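Local coordinates for peroxisomal membrane protein PEX15 (Saccharomyces cerevisiae, PDB 5VXV) that serves as the peroxisomal docking factor that anchors the AAA-ATPases PEX1 and PEX6 to the membrane, here represented by a helical piece of its predicted cytoplasmic domain, at residues I83-L88 and K96-C101; S89-I94 and S127-V132; V132-M137 and V144-L149; E148-F153 and W172-T177. One frame throughout, in Å; residues are numbered along the deposited sequence.

Contact 1: residues I83-L88 and K96-C101; sequences IILGDL and KFFRCC
The rings of Phe97 and Phe98 are met obliquely by the methyls of Ile84 and Leu85, so neither aromatic plane is squarely capped from the facing residues. The contact joins two consecutive helices of this all-alpha domain, 75-86 and 91-108, across the short connection between them. Ile84 is modelled in two conformations; in the one described here its CD1 lies 3.6 Å from Phe97 CD1, and its other branch, CG2, touches Phe97 CB. Phe97 can receive it because its CG stands anti to the backbone N (chi1 175°), which carries the ring out toward helix 75-86. Leu85 serves both aromatics: CD1 comes within 4.3 Å of Phe97 CD2, on the other side of CG from the carbon met by Ile84. Earlier on helix 75-86, Cys77 and Thr80 also touch Phe97, while Met126 and Leu149 bring two more helices onto Phe98. The Leu85 and Phe98 side chains cross at about a right angle, and Phe98 meets the leucine chiefly with CZ, which lies near both methyls, 4.2 Å from Leu85 CD1 and 4.1 Å from Leu85 CD2.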
loop_
_atom_site.group_PDB
_atom_site.type_symbol
_atom_site.label_atom_id
_atom_site.label_comp_id
_atom_site.label_asym_id
_atom_site.label_seq_id
_atom_site.Cartn_x
_atom_site.Cartn_y
_atom_site.Cartn_z
ATOM N N ILE A 83 -7.392 2.809 11.849
ATOM C CA ILE A 83 -7.911 1.456 12.034
ATOM C C ILE A 83 -6.952 0.432 11.440
ATOM O O ILE A 83 -6.610 -0.568 12.083
ATOM C CB ILE A 83 -9.312 1.328 11.407
ATOM C CG1 ILE A 83 -10.311 2.230 12.135
ATOM C CG2 ILE A 83 -9.784 -0.130 11.437
ATOM C CD1 ILE A 83 -11.654 2.345 11.438
ATOM N N ILE A 84 -6.513 0.660 10.203
ATOM C CA ILE A 84 -5.712 -0.340 9.505
ATOM C C ILE A 84 -4.298 -0.383 10.071
ATOM O O ILE A 84 -3.776 -1.456 10.398
ATOM C CB ILE A 84 -5.724 -0.066 7.990
ATOM C CG1 ILE A 84 -7.131 -0.333 7.443
ATOM C CG2 ILE A 84 -4.701 -0.942 7.271
ATOM C CD1 ILE A 84 -7.316 -0.027 5.973
ATOM N N LEU A 85 -3.650 0.777 10.194
ATOM C CA LEU A 85 -2.310 0.797 10.772
ATOM C C LEU A 85 -2.323 0.421 12.249
ATOM O O LEU A 85 -1.275 0.053 12.794
ATOM C CB LEU A 85 -1.667 2.174 10.589
ATOM C CG LEU A 85 -0.992 2.438 9.239
ATOM C CD1 LEU A 85 -1.962 2.291 8.077
ATOM C CD2 LEU A 85 -0.352 3.822 9.238
ATOM N N GLY A 86 -3.486 0.493 12.903
ATOM C CA GLY A 86 -3.584 0.128 14.305
ATOM C C GLY A 86 -3.557 -1.361 14.573
ATOM O O GLY A 86 -3.301 -1.769 15.710
ATOM N N ASP A 87 -3.821 -2.185 13.560
ATOM C CA ASP A 87 -3.745 -3.639 13.696
ATOM C C ASP A 87 -2.399 -4.075 13.129
ATOM O O ASP A 87 -2.286 -4.448 11.961
ATOM C CB ASP A 87 -4.900 -4.333 12.985
ATOM C CG ASP A 87 -4.917 -5.828 13.239
ATOM O OD1 ASP A 87 -3.958 -6.336 13.859
ATOM O OD2 ASP A 87 -5.882 -6.499 12.815
ATOM N N LEU A 88 -1.369 -4.026 13.974
ATOM C CA LEU A 88 -0.027 -4.386 13.540
ATOM C C LEU A 88 0.107 -5.864 13.199
ATOM O O LEU A 88 1.121 -6.249 12.608
ATOM C CB LEU A 88 0.988 -4.010 14.624
ATOM C CG LEU A 88 1.064 -2.528 15.005
ATOM C CD1 LEU A 88 2.108 -2.316 16.090
ATOM C CD2 LEU A 88 1.371 -1.647 13.799
ATOM N N LYS A 96 -1.672 -3.382 1.452
ATOM C CA LYS A 96 -2.729 -3.119 0.480
ATOM C C LYS A 96 -3.227 -1.684 0.587
ATOM O O LYS A 96 -3.429 -1.011 -0.430
ATOM C CB LYS A 96 -3.893 -4.096 0.672
ATOM C CG LYS A 96 -3.593 -5.534 0.278
ATOM C CD LYS A 96 -4.845 -6.399 0.318
ATOM C CE LYS A 96 -4.522 -7.841 -0.043
ATOM N NZ LYS A 96 -5.734 -8.713 -0.102
ATOM N N PHE A 97 -3.438 -1.197 1.814
ATOM C CA PHE A 97 -3.905 0.172 2.000
ATOM C C PHE A 97 -2.930 1.172 1.390
ATOM O O PHE A 97 -3.336 2.089 0.666
ATOM C CB PHE A 97 -4.112 0.455 3.488
ATOM C CG PHE A 97 -4.473 1.881 3.784
ATOM C CD1 PHE A 97 -5.792 2.304 3.732
ATOM C CD2 PHE A 97 -3.491 2.804 4.105
ATOM C CE1 PHE A 97 -6.120 3.620 3.996
ATOM C CE2 PHE A 97 -3.815 4.121 4.371
ATOM C CZ PHE A 97 -5.131 4.528 4.315
ATOM N N PHE A 98 -1.634 1.014 1.670
ATOM C CA PHE A 98 -0.650 1.929 1.099
ATOM C C PHE A 98 -0.677 1.878 -0.425
ATOM O O PHE A 98 -0.589 2.916 -1.091
ATOM C CB PHE A 98 0.752 1.610 1.629
ATOM C CG PHE A 98 0.988 2.042 3.059
ATOM C CD1 PHE A 98 0.500 3.252 3.528
ATOM C CD2 PHE A 98 1.699 1.234 3.933
ATOM C CE1 PHE A 98 0.720 3.648 4.836
ATOM C CE2 PHE A 98 1.921 1.627 5.243
ATOM C CZ PHE A 98 1.429 2.835 5.692
ATOM N N ARG A 99 -0.819 0.682 -1.001
ATOM C CA ARG A 99 -0.878 0.582 -2.457
ATOM C C ARG A 99 -2.099 1.314 -3.005
ATOM O O ARG A 99 -2.043 1.901 -4.092
ATOM C CB ARG A 99 -0.885 -0.882 -2.892
ATOM C CG ARG A 99 0.462 -1.574 -2.740
ATOM C CD ARG A 99 0.534 -2.858 -3.559
ATOM N NE ARG A 99 -0.348 -3.899 -3.036
ATOM C CZ ARG A 99 0.023 -4.858 -2.191
ATOM N NH1 ARG A 99 1.273 -4.932 -1.751
ATOM N NH2 ARG A 99 -0.865 -5.751 -1.782
ATOM N N CYS A 100 -3.212 1.296 -2.266
ATOM C CA CYS A 100 -4.400 2.023 -2.704
ATOM C C CYS A 100 -4.175 3.530 -2.656
ATOM O O CYS A 100 -4.613 4.256 -3.555
ATOM C CB CYS A 100 -5.604 1.629 -1.849
ATOM S SG CYS A 100 -6.182 -0.060 -2.138
ATOM N N CYS A 101 -3.493 4.023 -1.618
ATOM C CA CYS A 101 -3.147 5.441 -1.574
ATOM C C CYS A 101 -2.260 5.818 -2.753
ATOM O O CYS A 101 -2.430 6.884 -3.357
ATOM C CB CYS A 101 -2.445 5.773 -0.257
ATOM S SG CYS A 101 -3.467 5.567 1.218
#

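Contact 2: residues S89-I94 and S127-V132; sequences SKLLVI and SDFIFV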
loop_
_atom_site.group_PDB
_atom_site.type_symbol
_atom_site.label_atom_id
_atom_site.label_comp_id
_atom_site.label_asym_id
_atom_site.label_seq_id
_atom_site.Cartn_x
_atom_site.Cartn_y
_atom_site.Cartn_z
ATOM N N SER A 89 -0.884 -6.692 13.538
ATOM C CA SER A 89 -0.829 -8.111 13.212
ATOM C C SER A 89 -1.243 -8.410 11.775
ATOM O O SER A 89 -1.069 -9.549 11.328
ATOM C CB SER A 89 -1.722 -8.910 14.165
ATOM O OG SER A 89 -3.084 -8.836 13.780
ATOM N N LYS A 90 -1.777 -7.433 11.049
ATOM C CA LYS A 90 -2.221 -7.618 9.667
ATOM C C LYS A 90 -1.433 -6.671 8.762
ATOM O O LYS A 90 -1.984 -5.744 8.158
ATOM C CB LYS A 90 -3.738 -7.394 9.551
ATOM C CG LYS A 90 -4.560 -8.514 10.187
ATOM C CD LYS A 90 -6.065 -8.313 10.019
ATOM C CE LYS A 90 -6.466 -8.213 8.558
ATOM N NZ LYS A 90 -7.940 -8.335 8.357
ATOM N N LEU A 91 -0.129 -6.928 8.652
ATOM C CA LEU A 91 0.730 -6.054 7.863
ATOM C C LEU A 91 0.420 -6.140 6.372
ATOM O O LEU A 91 0.577 -5.149 5.653
ATOM C CB LEU A 91 2.192 -6.400 8.129
ATOM C CG LEU A 91 3.247 -5.504 7.481
ATOM C CD1 LEU A 91 3.030 -4.041 7.843
ATOM C CD2 LEU A 91 4.628 -5.956 7.916
ATOM N N LEU A 92 -0.021 -7.303 5.883
ATOM C CA LEU A 92 -0.326 -7.416 4.459
ATOM C C LEU A 92 -1.497 -6.520 4.070
ATOM O O LEU A 92 -1.539 -6.013 2.944
ATOM C CB LEU A 92 -0.613 -8.874 4.089
ATOM C CG LEU A 92 0.533 -9.873 4.291
ATOM C CD1 LEU A 92 0.157 -11.250 3.754
ATOM C CD2 LEU A 92 1.821 -9.387 3.635
ATOM N N VAL A 93 -2.444 -6.302 4.983
ATOM C CA VAL A 93 -3.548 -5.389 4.700
ATOM C C VAL A 93 -3.074 -3.944 4.758
ATOM O O VAL A 93 -3.509 -3.102 3.964
ATOM C CB VAL A 93 -4.711 -5.645 5.674
ATOM C CG1 VAL A 93 -5.829 -4.638 5.453
ATOM C CG2 VAL A 93 -5.228 -7.062 5.496
ATOM N N ILE A 94 -2.193 -3.630 5.710
ATOM C CA ILE A 94 -1.549 -2.320 5.735
ATOM C C ILE A 94 -0.875 -2.048 4.399
ATOM O O ILE A 94 -0.973 -0.946 3.845
ATOM C CB ILE A 94 -0.554 -2.247 6.912
ATOM C CG1 ILE A 94 -1.324 -2.180 8.234
ATOM C CG2 ILE A 94 0.378 -1.041 6.781
ATOM C CD1 ILE A 94 -0.501 -2.524 9.455
ATOM N N SER A 127 7.258 6.116 6.415
ATOM C CA SER A 127 8.482 5.984 7.199
ATOM C C SER A 127 8.189 6.079 8.692
ATOM O O SER A 127 8.786 5.349 9.491
ATOM C CB SER A 127 9.511 7.035 6.772
ATOM O OG SER A 127 8.999 8.347 6.874
ATOM N N ASP A 128 7.268 6.961 9.089
ATOM C CA ASP A 128 6.833 6.980 10.482
ATOM C C ASP A 128 6.263 5.628 10.892
ATOM O O ASP A 128 6.543 5.132 11.990
ATOM C CB ASP A 128 5.791 8.076 10.712
ATOM C CG ASP A 128 6.398 9.467 10.775
ATOM O OD1 ASP A 128 7.626 9.593 10.973
ATOM O OD2 ASP A 128 5.629 10.443 10.643
ATOM N N PHE A 129 5.455 5.013 10.024
ATOM C CA PHE A 129 4.860 3.734 10.390
ATOM C C PHE A 129 5.908 2.635 10.468
ATOM O O PHE A 129 5.827 1.755 11.333
ATOM C CB PHE A 129 3.773 3.319 9.405
ATOM C CG PHE A 129 3.288 1.930 9.651
ATOM C CD1 PHE A 129 2.432 1.669 10.707
ATOM C CD2 PHE A 129 3.738 0.873 8.880
ATOM C CE1 PHE A 129 2.012 0.391 10.969
ATOM C CE2 PHE A 129 3.317 -0.411 9.140
ATOM C CZ PHE A 129 2.456 -0.652 10.187
ATOM N N ILE A 130 6.881 2.644 9.554
ATOM C CA ILE A 130 7.935 1.634 9.593
ATOM C C ILE A 130 8.627 1.648 10.950
ATOM O O ILE A 130 8.899 0.592 11.534
ATOM C CB ILE A 130 8.930 1.851 8.436
ATOM C CG1 ILE A 130 8.258 1.526 7.098
ATOM C CG2 ILE A 130 10.168 0.974 8.610
ATOM C CD1 ILE A 130 9.024 2.018 5.886
ATOM N N PHE A 131 8.914 2.840 11.481
ATOM C CA PHE A 131 9.536 2.923 12.800
ATOM C C PHE A 131 8.626 2.327 13.866
ATOM O O PHE A 131 9.077 1.568 14.732
ATOM C CB PHE A 131 9.878 4.373 13.143
ATOM C CG PHE A 131 10.435 4.546 14.532
ATOM C CD1 PHE A 131 11.796 4.448 14.764
ATOM C CD2 PHE A 131 9.597 4.787 15.608
ATOM C CE1 PHE A 131 12.311 4.594 16.037
ATOM C CE2 PHE A 131 10.109 4.931 16.886
ATOM C CZ PHE A 131 11.470 4.836 17.098
ATOM N N VAL A 132 7.339 2.681 13.831
ATOM C CA VAL A 132 6.386 2.117 14.785
ATOM C C VAL A 132 6.402 0.598 14.706
ATOM O O VAL A 132 6.437 -0.095 15.729
ATOM C CB VAL A 132 4.974 2.678 14.532
ATOM C CG1 VAL A 132 3.932 1.930 15.370
ATOM C CG2 VAL A 132 4.927 4.165 14.850
#
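Ile94 presses both of its branches onto the outer end of the Phe129 ring, the two side chains reaching toward each other from opposite directions. Its CD1 comes to 3.6 Å from Phe129 CZ, while CG2 settles beside the neighbouring ring carbon, 3.8 Å from Phe129 CE2. With CG2 anti to the backbone N and CG1 beside it (chi1 -71°), the isoleucine spreads across this end as a two-pronged surface. Leu91 approaches differently: its CD1 lies in the ring plane at the edge, 3.9 Å from Phe129 CE2. Carbon CE2 is therefore touched by two aliphatic residues one helical turn apart. Helices 91-108 and 112-136 follow each other in the chain and run in broadly opposite senses here, with the CA atoms of Ile94 and Phe129 10.0 Å apart, a gap bridged by the phenylalanine and the isoleucine together. Leu85, Leu88 and Leu149 also touch the ring, so it is buried where several helices of the domain converge. Cut back to an alanine, Phe129 would probably leave a gap between the two helices, with the methyls of Ile94 and Leu91 deprived of the surface they pack on. No hydrogen bond crosses between the segments, so their direct attachment rests on dispersion, shape fit and the exclusion of water from buried apolar groups.

Contact 3: residues V132-M137 and V144-L149; sequences VYITKM and VGLQEL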
loop_
_atom_site.group_PDB
_atom_site.type_symbol
_atom_site.label_atom_id
_atom_site.label_comp_id
_atom_site.label_asym_id
_atom_site.label_seq_id
_atom_site.Cartn_x
_atom_site.Cartn_y
_atom_site.Cartn_z
ATOM N N VAL A 132 7.339 2.681 13.831
ATOM C CA VAL A 132 6.386 2.117 14.785
ATOM C C VAL A 132 6.402 0.598 14.706
ATOM O O VAL A 132 6.437 -0.095 15.729
ATOM C CB VAL A 132 4.974 2.678 14.532
ATOM C CG1 VAL A 132 3.932 1.930 15.370
ATOM C CG2 VAL A 132 4.927 4.165 14.850
ATOM N N TYR A 133 6.376 0.056 13.486
ATOM C CA TYR A 133 6.241 -1.388 13.334
ATOM C C TYR A 133 7.464 -2.120 13.873
ATOM O O TYR A 133 7.332 -3.078 14.643
ATOM C CB TYR A 133 6.002 -1.759 11.870
ATOM C CG TYR A 133 5.765 -3.243 11.709
ATOM C CD1 TYR A 133 4.516 -3.796 11.951
ATOM C CD2 TYR A 133 6.797 -4.095 11.356
ATOM C CE1 TYR A 133 4.298 -5.153 11.828
ATOM C CE2 TYR A 133 6.593 -5.453 11.231
ATOM C CZ TYR A 133 5.343 -5.979 11.471
ATOM O OH TYR A 133 5.144 -7.334 11.349
ATOM N N ILE A 134 8.667 -1.696 13.476
ATOM C CA ILE A 134 9.859 -2.441 13.871
ATOM C C ILE A 134 10.171 -2.259 15.352
ATOM O O ILE A 134 10.920 -3.060 15.923
ATOM C CB ILE A 134 11.076 -2.056 13.006
ATOM C CG1 ILE A 134 11.487 -0.597 13.233
ATOM C CG2 ILE A 134 10.772 -2.321 11.533
ATOM C CD1 ILE A 134 12.769 -0.202 12.520
ATOM N N THR A 135 9.632 -1.212 15.978
ATOM C CA THR A 135 9.790 -1.017 17.415
ATOM C C THR A 135 8.751 -1.824 18.188
ATOM O O THR A 135 9.093 -2.652 19.039
ATOM C CB THR A 135 9.667 0.474 17.761
ATOM O OG1 THR A 135 10.650 1.224 17.039
ATOM C CG2 THR A 135 9.853 0.707 19.261
ATOM N N LYS A 136 7.471 -1.595 17.888
ATOM C CA LYS A 136 6.395 -2.206 18.664
ATOM C C LYS A 136 6.295 -3.711 18.435
ATOM O O LYS A 136 5.816 -4.435 19.317
ATOM C CB LYS A 136 5.067 -1.534 18.325
ATOM C CG LYS A 136 4.955 -0.103 18.828
HETATM N N MSE A 137 6.731 -4.202 17.279
HETATM C CA MSE A 137 6.588 -5.620 16.958
HETATM C C MSE A 137 7.919 -6.366 16.946
HETATM O O MSE A 137 8.004 -7.486 16.448
HETATM C CB MSE A 137 5.887 -5.783 15.610
HETATM C CG MSE A 137 4.443 -5.301 15.628
HETATM SE SE MSE A 137 3.288 -6.375 16.783
HETATM C CE MSE A 137 2.870 -7.798 15.518
ATOM N N VAL A 144 7.960 -11.537 5.902
ATOM C CA VAL A 144 7.561 -11.379 4.504
ATOM C C VAL A 144 6.774 -10.089 4.316
ATOM O O VAL A 144 6.978 -9.357 3.339
ATOM C CB VAL A 144 6.764 -12.608 4.031
ATOM C CG1 VAL A 144 6.245 -12.399 2.608
ATOM C CG2 VAL A 144 7.637 -13.848 4.092
ATOM N N GLY A 145 5.867 -9.786 5.242
ATOM C CA GLY A 145 5.125 -8.540 5.153
ATOM C C GLY A 145 6.023 -7.322 5.255
ATOM O O GLY A 145 5.789 -6.309 4.590
ATOM N N LEU A 146 7.063 -7.404 6.090
ATOM C CA LEU A 146 7.974 -6.274 6.248
ATOM C C LEU A 146 8.820 -6.069 4.997
ATOM O O LEU A 146 9.010 -4.930 4.557
ATOM C CB LEU A 146 8.860 -6.478 7.479
ATOM C CG LEU A 146 9.872 -5.367 7.773
ATOM C CD1 LEU A 146 9.201 -4.002 7.836
ATOM C CD2 LEU A 146 10.603 -5.658 9.074
ATOM N N GLN A 147 9.324 -7.153 4.399
ATOM C CA GLN A 147 10.002 -7.025 3.112
ATOM C C GLN A 147 9.102 -6.329 2.099
ATOM O O GLN A 147 9.534 -5.411 1.395
ATOM C CB GLN A 147 10.429 -8.396 2.577
ATOM C CG GLN A 147 11.149 -8.303 1.229
ATOM C CD GLN A 147 11.413 -9.649 0.584
ATOM O OE1 GLN A 147 11.030 -10.693 1.108
ATOM N NE2 GLN A 147 12.065 -9.626 -0.572
ATOM N N GLU A 148 7.838 -6.752 2.018
ATOM C CA GLU A 148 6.920 -6.147 1.058
ATOM C C GLU A 148 6.727 -4.665 1.344
ATOM O O GLU A 148 6.681 -3.845 0.419
ATOM C CB GLU A 148 5.574 -6.876 1.078
ATOM C CG GLU A 148 4.574 -6.352 0.046
ATOM C CD GLU A 148 3.262 -7.119 0.040
ATOM O OE1 GLU A 148 2.516 -7.050 1.038
ATOM O OE2 GLU A 148 2.976 -7.796 -0.970
ATOM N N LEU A 149 6.603 -4.304 2.623
ATOM C CA LEU A 149 6.394 -2.909 2.997
ATOM C C LEU A 149 7.554 -2.036 2.531
ATOM O O LEU A 149 7.347 -0.960 1.954
ATOM C CB LEU A 149 6.209 -2.806 4.512
ATOM C CG LEU A 149 6.134 -1.399 5.107
ATOM C CD1 LEU A 149 4.952 -0.628 4.538
ATOM C CD2 LEU A 149 6.056 -1.478 6.623
#
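Leu146 reaches from helix 143-161 toward helix 112-136 and divides its two methyls between neighbouring residues, CD2 going to Ile134 and CD1 to Tyr133; all three residues are buried. The closer approach is with Ile134, where Leu146 CD2 lies 4.1 Å from Ile134 CG2 and the side chains cross at about a right angle. Ile134 holds CG1 between the backbone N and the carbonyl carbon (chi1 65°), an uncommon choice in a helix, which sets CG2 beside the backbone N for this meeting. The tyrosine contributes more surface, though Leu146 CD1 meets it obliquely and at 4.3 Å from Tyr133 CD2. On the tyrosine's own segment, CB of the selenomethionine at Met137 sits 4.1 Å above one face of the ring, toward its rim. The two helices form an antiparallel helical hairpin, and Tyr133 reaches its turn: the phenol oxygen is hydrogen-bonded to the backbone N of Asp142, in the connection, while Leu91 packs against the same side chain. Gly145, with no side chain of its own, lets Leu91 come close to the backbone here as well.

Away from Leu146 the fit slackens. Leu149 points toward the opposite segment, yet its side chain stays 5.3 Å from it and packs instead on Met126, Phe129 and Ile130. Val132 and Val144 lie on the surface and do not bridge the helices. Lys136 is partly exposed, its chain unmodelled beyond CG.

Contact 4: residues E148-F153 and W172-T177; sequences ELIEIF and WALCKT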
loop_
_atom_site.group_PDB
_atom_site.type_symbol
_atom_site.label_atom_id
_atom_site.label_comp_id
_atom_site.label_asym_id
_atom_site.label_seq_id
_atom_site.Cartn_x
_atom_site.Cartn_y
_atom_site.Cartn_z
ATOM N N GLU A 148 7.838 -6.752 2.018
ATOM C CA GLU A 148 6.920 -6.147 1.058
ATOM C C GLU A 148 6.727 -4.665 1.344
ATOM O O GLU A 148 6.681 -3.845 0.419
ATOM C CB GLU A 148 5.574 -6.876 1.078
ATOM C CG GLU A 148 4.574 -6.352 0.046
ATOM C CD GLU A 148 3.262 -7.119 0.040
ATOM O OE1 GLU A 148 2.516 -7.050 1.038
ATOM O OE2 GLU A 148 2.976 -7.796 -0.970
ATOM N N LEU A 149 6.603 -4.304 2.623
ATOM C CA LEU A 149 6.394 -2.909 2.997
ATOM C C LEU A 149 7.554 -2.036 2.531
ATOM O O LEU A 149 7.347 -0.960 1.954
ATOM C CB LEU A 149 6.209 -2.806 4.512
ATOM C CG LEU A 149 6.134 -1.399 5.107
ATOM C CD1 LEU A 149 4.952 -0.628 4.538
ATOM C CD2 LEU A 149 6.056 -1.478 6.623
ATOM N N ILE A 150 8.788 -2.479 2.772
ATOM C CA ILE A 150 9.936 -1.680 2.359
ATOM C C ILE A 150 10.005 -1.603 0.841
ATOM O O ILE A 150 10.360 -0.563 0.274
ATOM C CB ILE A 150 11.237 -2.247 2.958
ATOM C CG1 ILE A 150 11.132 -2.348 4.485
ATOM C CG2 ILE A 150 12.424 -1.372 2.568
ATOM C CD1 ILE A 150 10.830 -1.036 5.191
ATOM N N GLU A 151 9.647 -2.687 0.153
ATOM C CA GLU A 151 9.732 -2.674 -1.301
ATOM C C GLU A 151 8.639 -1.808 -1.920
ATOM O O GLU A 151 8.852 -1.223 -2.987
ATOM C CB GLU A 151 9.706 -4.109 -1.829
ATOM C CG GLU A 151 10.996 -4.855 -1.481
ATOM C CD GLU A 151 11.159 -6.173 -2.208
ATOM O OE1 GLU A 151 10.221 -6.585 -2.923
ATOM O OE2 GLU A 151 12.234 -6.797 -2.058
ATOM N N ILE A 152 7.483 -1.673 -1.262
ATOM C CA ILE A 152 6.511 -0.669 -1.698
ATOM C C ILE A 152 7.126 0.721 -1.604
ATOM O O ILE A 152 7.063 1.518 -2.546
ATOM C CB ILE A 152 5.218 -0.759 -0.868
ATOM C CG1 ILE A 152 4.473 -2.061 -1.156
ATOM C CG2 ILE A 152 4.303 0.433 -1.171
ATOM C CD1 ILE A 152 3.350 -2.351 -0.175
ATOM N N PHE A 153 7.724 1.032 -0.454
ATOM C CA PHE A 153 8.323 2.346 -0.257
ATOM C C PHE A 153 9.348 2.647 -1.343
ATOM O O PHE A 153 9.329 3.724 -1.949
ATOM C CB PHE A 153 8.961 2.416 1.132
ATOM C CG PHE A 153 9.519 3.769 1.480
ATOM C CD1 PHE A 153 10.822 4.099 1.150
ATOM C CD2 PHE A 153 8.743 4.704 2.144
ATOM C CE1 PHE A 153 11.340 5.339 1.469
ATOM C CE2 PHE A 153 9.258 5.947 2.466
ATOM C CZ PHE A 153 10.556 6.264 2.126
ATOM N N TRP A 172 19.836 2.809 1.353
ATOM C CA TRP A 172 20.741 3.373 2.346
ATOM C C TRP A 172 20.242 4.721 2.848
ATOM O O TRP A 172 20.415 5.044 4.029
ATOM C CB TRP A 172 22.149 3.494 1.762
ATOM C CG TRP A 172 22.694 2.182 1.278
ATOM C CD1 TRP A 172 23.140 1.891 0.020
ATOM C CD2 TRP A 172 22.836 0.978 2.042
ATOM N NE1 TRP A 172 23.557 0.582 -0.043
ATOM C CE2 TRP A 172 23.379 -0.000 1.185
ATOM C CE3 TRP A 172 22.558 0.632 3.369
ATOM C CZ2 TRP A 172 23.650 -1.300 1.612
ATOM C CZ3 TRP A 172 22.831 -0.658 3.792
ATOM C CH2 TRP A 172 23.370 -1.608 2.916
ATOM N N ALA A 173 19.605 5.512 1.980
ATOM C CA ALA A 173 19.051 6.790 2.419
ATOM C C ALA A 173 17.945 6.585 3.445
ATOM O O ALA A 173 17.897 7.279 4.466
ATOM C CB ALA A 173 18.526 7.579 1.219
ATOM N N LEU A 174 17.040 5.639 3.186
ATOM C CA LEU A 174 15.993 5.336 4.157
ATOM C C LEU A 174 16.592 4.906 5.490
ATOM O O LEU A 174 16.123 5.323 6.556
ATOM C CB LEU A 174 15.072 4.250 3.603
ATOM C CG LEU A 174 13.983 3.729 4.545
ATOM C CD1 LEU A 174 13.046 4.847 4.972
ATOM C CD2 LEU A 174 13.212 2.607 3.871
ATOM N N CYS A 175 17.636 4.079 5.449
ATOM C CA CYS A 175 18.272 3.609 6.672
ATOM C C CYS A 175 18.958 4.727 7.448
ATOM O O CYS A 175 19.132 4.596 8.664
ATOM C CB CYS A 175 19.277 2.511 6.340
ATOM S SG CYS A 175 18.494 0.976 5.814
ATOM N N LYS A 176 19.354 5.816 6.784
ATOM C CA LYS A 176 19.946 6.941 7.498
ATOM C C LYS A 176 18.886 7.797 8.180
ATOM O O LYS A 176 19.164 8.400 9.223
ATOM C CB LYS A 176 20.785 7.794 6.544
ATOM C CG LYS A 176 22.083 7.125 6.102
ATOM C CD LYS A 176 22.873 8.013 5.150
ATOM C CE LYS A 176 24.197 7.375 4.755
ATOM N N THR A 177 17.678 7.865 7.617
ATOM C CA THR A 177 16.574 8.545 8.288
ATOM C C THR A 177 15.977 7.701 9.402
ATOM O O THR A 177 15.399 8.253 10.344
ATOM C CB THR A 177 15.465 8.898 7.294
ATOM O OG1 THR A 177 14.785 7.704 6.889
ATOM C CG2 THR A 177 16.026 9.601 6.065
#
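The backbones of helices 143-161 and 168-177 come nearest at Phe153 and Leu174, whose CA atoms are 9.3 Å apart, and the two segments are strongly inclined to each other. Leu174 supplies the whole of its side of the contact. Its CG is anti to the backbone N (chi1 175°), which drives the forked end toward helix 143-161, where the two methyls meet the CD1-CE1-CZ side of the Phe153 ring obliquely. Leu174 CD1 lies 3.9 Å from Phe153 CE1, and Leu174 CD2 lies 3.9 Å from Phe153 CD1. One turn earlier, Ile150 adds a more distant touch, its CG2 being 4.3 Å from Leu174 CD2. The leucine thus rests against two residues spaced three apart on one face of the opposing helix. A serine at Phe153 would probably leave both methyls of Leu174 without the ring they rest on and place a hydroxyl in an apolar interface. A hydrogen bond within helix 168-177 lies beside the contact: Thr177 OG1 donates to Leu174 O at 2.8 Å, the donor tilted 22° from the carbonyl plane, so this last turn of the helix is tied back on itself. Leu181 of helix 181-187 also covers Leu174, while Ile150 touches Ile130 and Ile200 of two further helices. The arrangement is apolar helix-to-helix packing between steeply inclined, consecutive helices in the C-terminal half of this all-alpha domain.

Overall arrangement
The four contacts follow the chain through successive helices, from 75-86 to 168-177. Contacts 1 and 2, with centres about 7 Å apart, share helix 91-108 and interlock: Leu88 CD2 of the first lies 3.5 Å from Phe129 CE1 of the second. Contact 3 is about 6 Å from contact 2, centre to centre, and joins it directly where Leu91 CD2 comes 3.6 Å from Tyr133 CZ. The centre of contact 4 lies about 17 Å from that of contact 1. Even so, a weak, long ion pair from Arg99 links contact 1 to Glu148, which contacts 3 and 4 share. Contacts 1 to 3 touch through apolar side chains, and contact 4 extends the packing along helix 143-161.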